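Local coordinates for phosphocarrier protein HPr (Mycoplasma capricolum, PDB 1PCH) that relays phosphoryl groups as a general, non-sugar-specific component of the phosphoenolpyruvate-dependent sugar phosphotransferase system, at residues Lys77-Met80 and Ile81-Leu85. Numbering follows the deposited sequence.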
ATOM      1  N   LYS A  77       3.788  -5.370   2.970  1.00 15.75           N
ATOM      2  CA  LYS A  77       2.862  -5.995   3.917  1.00 12.97           C
ATOM      3  C   LYS A  77       3.320  -5.719   5.328  1.00 15.10           C
ATOM      4  O   LYS A  77       2.590  -5.249   6.209  1.00 16.42           O
ATOM      5  CB  LYS A  77       2.758  -7.487   3.581  1.00 14.24           C
ATOM      6  CG  LYS A  77       1.859  -8.297   4.470  1.00 21.22           C
ATOM      7  CD  LYS A  77       2.007  -9.803   4.155  1.00 31.11           C
ATOM      8  CE  LYS A  77       1.741 -10.597   5.445  1.00 39.35           C
ATOM      9  NZ  LYS A  77       1.774 -12.075   5.143  1.00 50.14           N
ATOM     10  N   GLN A  78       4.618  -5.952   5.577  1.00 17.51           N
ATOM     11  CA  GLN A  78       5.100  -5.701   6.956  1.00 20.00           C
ATOM     12  C   GLN A  78       4.912  -4.269   7.372  1.00 16.64           C
ATOM     13  O   GLN A  78       4.567  -3.955   8.508  1.00 16.71           O
ATOM     14  CB  GLN A  78       6.586  -6.073   7.068  1.00 23.99           C
ATOM     15  CG  GLN A  78       7.078  -5.872   8.523  1.00 32.15           C
ATOM     16  CD  GLN A  78       6.340  -6.830   9.454  1.00 39.79           C
ATOM     17  OE1 GLN A  78       6.174  -8.002   9.100  1.00 48.42           O
ATOM     18  NE2 GLN A  78       5.829  -6.292  10.564  1.00 40.89           N
ATOM     19  N   THR A  79       5.189  -3.355   6.428  1.00 14.76           N
ATOM     20  CA  THR A  79       5.014  -1.946   6.691  1.00 16.50           C
ATOM     21  C   THR A  79       3.576  -1.613   7.093  1.00 14.83           C
ATOM     22  O   THR A  79       3.360  -0.826   8.017  1.00 19.05           O
ATOM     23  CB  THR A  79       5.443  -1.056   5.510  1.00 19.21           C
ATOM     24  OG1 THR A  79       6.865  -1.270   5.337  1.00 19.94           O
ATOM     25  CG2 THR A  79       5.303   0.431   5.902  1.00 19.67           C
ATOM     26  N   MET A  80       2.620  -2.214   6.393  1.00 15.35           N
ATOM     27  CA  MET A  80       1.218  -1.951   6.726  1.00 15.63           C
ATOM     28  C   MET A  80       0.860  -2.454   8.120  1.00 17.99           C
ATOM     29  O   MET A  80       0.093  -1.839   8.829  1.00 20.06           O
ATOM     30  CB  MET A  80       0.284  -2.608   5.702  1.00 13.49           C
ATOM     31  CG  MET A  80       0.436  -1.861   4.369  1.00 16.03           C
ATOM     32  SD  MET A  80      -0.704  -2.521   3.140  1.00 24.74           S
ATOM     33  CE  MET A  80      -0.448  -1.282   1.838  1.00 38.67           C
ATOM     34  N   ILE A  81       1.454  -3.599   8.445  1.00 18.19           N
ATOM     35  CA  ILE A  81       1.199  -4.188   9.748  1.00 23.43           C
ATOM     36  C   ILE A  81       1.818  -3.296  10.817  1.00 25.15           C
ATOM     37  O   ILE A  81       1.208  -2.962  11.821  1.00 24.82           O
ATOM     38  CB  ILE A  81       1.795  -5.601   9.827  1.00 24.28           C
ATOM     39  CG1 ILE A  81       0.935  -6.615   9.086  1.00 24.71           C
ATOM     40  CG2 ILE A  81       2.006  -6.006  11.290  1.00 30.91           C
ATOM     41  CD1 ILE A  81       1.605  -7.809   8.536  1.00 27.28           C
ATOM     42  N   ASP A  82       3.070  -2.929  10.527  1.00 25.14           N
ATOM     43  CA  ASP A  82       3.800  -2.100  11.481  1.00 25.62           C
ATOM     44  C   ASP A  82       3.103  -0.771  11.701  1.00 26.64           C
ATOM     45  O   ASP A  82       3.224  -0.147  12.738  1.00 34.42           O
ATOM     46  CB  ASP A  82       5.218  -1.832  10.963  1.00 29.91           C
ATOM     47  CG  ASP A  82       6.167  -2.991  11.165  1.00 32.09           C
ATOM     48  OD1 ASP A  82       5.767  -4.019  11.726  1.00 28.84           O
ATOM     49  OD2 ASP A  82       7.293  -2.910  10.587  1.00 39.19           O
ATOM     50  N   THR A  83       2.470  -0.236  10.640  1.00 24.06           N
ATOM     51  CA  THR A  83       1.862   1.093  10.852  1.00 25.23           C
ATOM     52  C   THR A  83       0.432   0.894  11.375  1.00 22.93           C
ATOM     53  O   THR A  83      -0.320   1.830  11.593  1.00 27.41           O
ATOM     54  CB  THR A  83       1.936   1.945   9.613  1.00 26.76           C
ATOM     55  OG1 THR A  83       1.355   1.282   8.485  1.00 28.21           O
ATOM     56  CG2 THR A  83       3.347   2.357   9.254  1.00 18.50           C
ATOM     57  N   ALA A  84       0.069  -0.354  11.624  1.00 23.64           N
ATOM     58  CA  ALA A  84      -1.286  -0.642  12.136  1.00 25.74           C
ATOM     59  C   ALA A  84      -2.345  -0.322  11.119  1.00 25.43           C
ATOM     60  O   ALA A  84      -3.509  -0.024  11.417  1.00 30.07           O
ATOM     61  CB  ALA A  84      -1.508   0.094  13.461  1.00 25.95           C
ATOM     62  N   LEU A  85      -1.997  -0.348   9.817  1.00 20.34           N
ATOM     63  CA  LEU A  85      -3.029  -0.033   8.821  1.00 17.34           C
ATOM     64  C   LEU A  85      -3.963  -1.222   8.606  1.00 22.16           C
ATOM     65  O   LEU A  85      -5.095  -1.137   8.155  1.00 24.38           O
ATOM     66  CB  LEU A  85      -2.316   0.266   7.495  1.00 16.90           C
ATOM     67  CG  LEU A  85      -3.160   0.909   6.407  1.00 21.89           C
ATOM     68  CD1 LEU A  85      -3.662   2.292   6.825  1.00 21.07           C
ATOM     69  CD2 LEU A  85      -2.227   1.129   5.146  1.00 27.88           C
TER
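Gln78 and Asp82, one helical turn apart, are joined by their side chains: NE2 of Gln78 donates to OD1 of Asp82 over 2.6 Å. The acceptor lies in the amide plane, yet NE2 approaches from above the carboxylate, 41° out of its plane. A bend at chi2 (64°) turns the amide of Gln78 along the helix surface toward Asp82; both residues are exposed, where a polar pair is at home. Alongside, the aliphatic part of Lys77 runs beside Ile81, CG to CD1 4.1 Å, as Ile81 N closes the turn on Lys77 O.

Thr79 O takes two bonds from Thr83, from N at 2.8 Å and from OG1 at 2.9 Å, which arrive from opposite faces of the carbonyl plane. Threonine suits this place because a chi1 of 55° swings its hydroxyl back onto the preceding turn, giving a carbonyl near the helix end a second donor. The helix 69-82 then stops in a Schellman motif: Ala84 takes positive phi, which alanine can adopt though glycine does so more easily, Ala84 N bonds Ile81 O, and Leu85 N reaches back to Met80 O at 2.8 Å.

This reversal turns Leu85 back toward the last turn, where its CD2 meets CG of Met80 at 4.1 Å. Met80 is a long, flexible apolar residue fit for the interior of this open-faced beta-sandwich, and it packs on Phe3, Ile60 and Ile62 of the sheet and on Leu21 of helix 15-25. Leu85 also touches Ile7 and Leu13, and its side chain lies about 5 Å from that of His14, the residue phosphorylated in phosphoryl transfer. Thr79, buried against Val20 and Leu21, turns its hydroxyl back to Ala75 O.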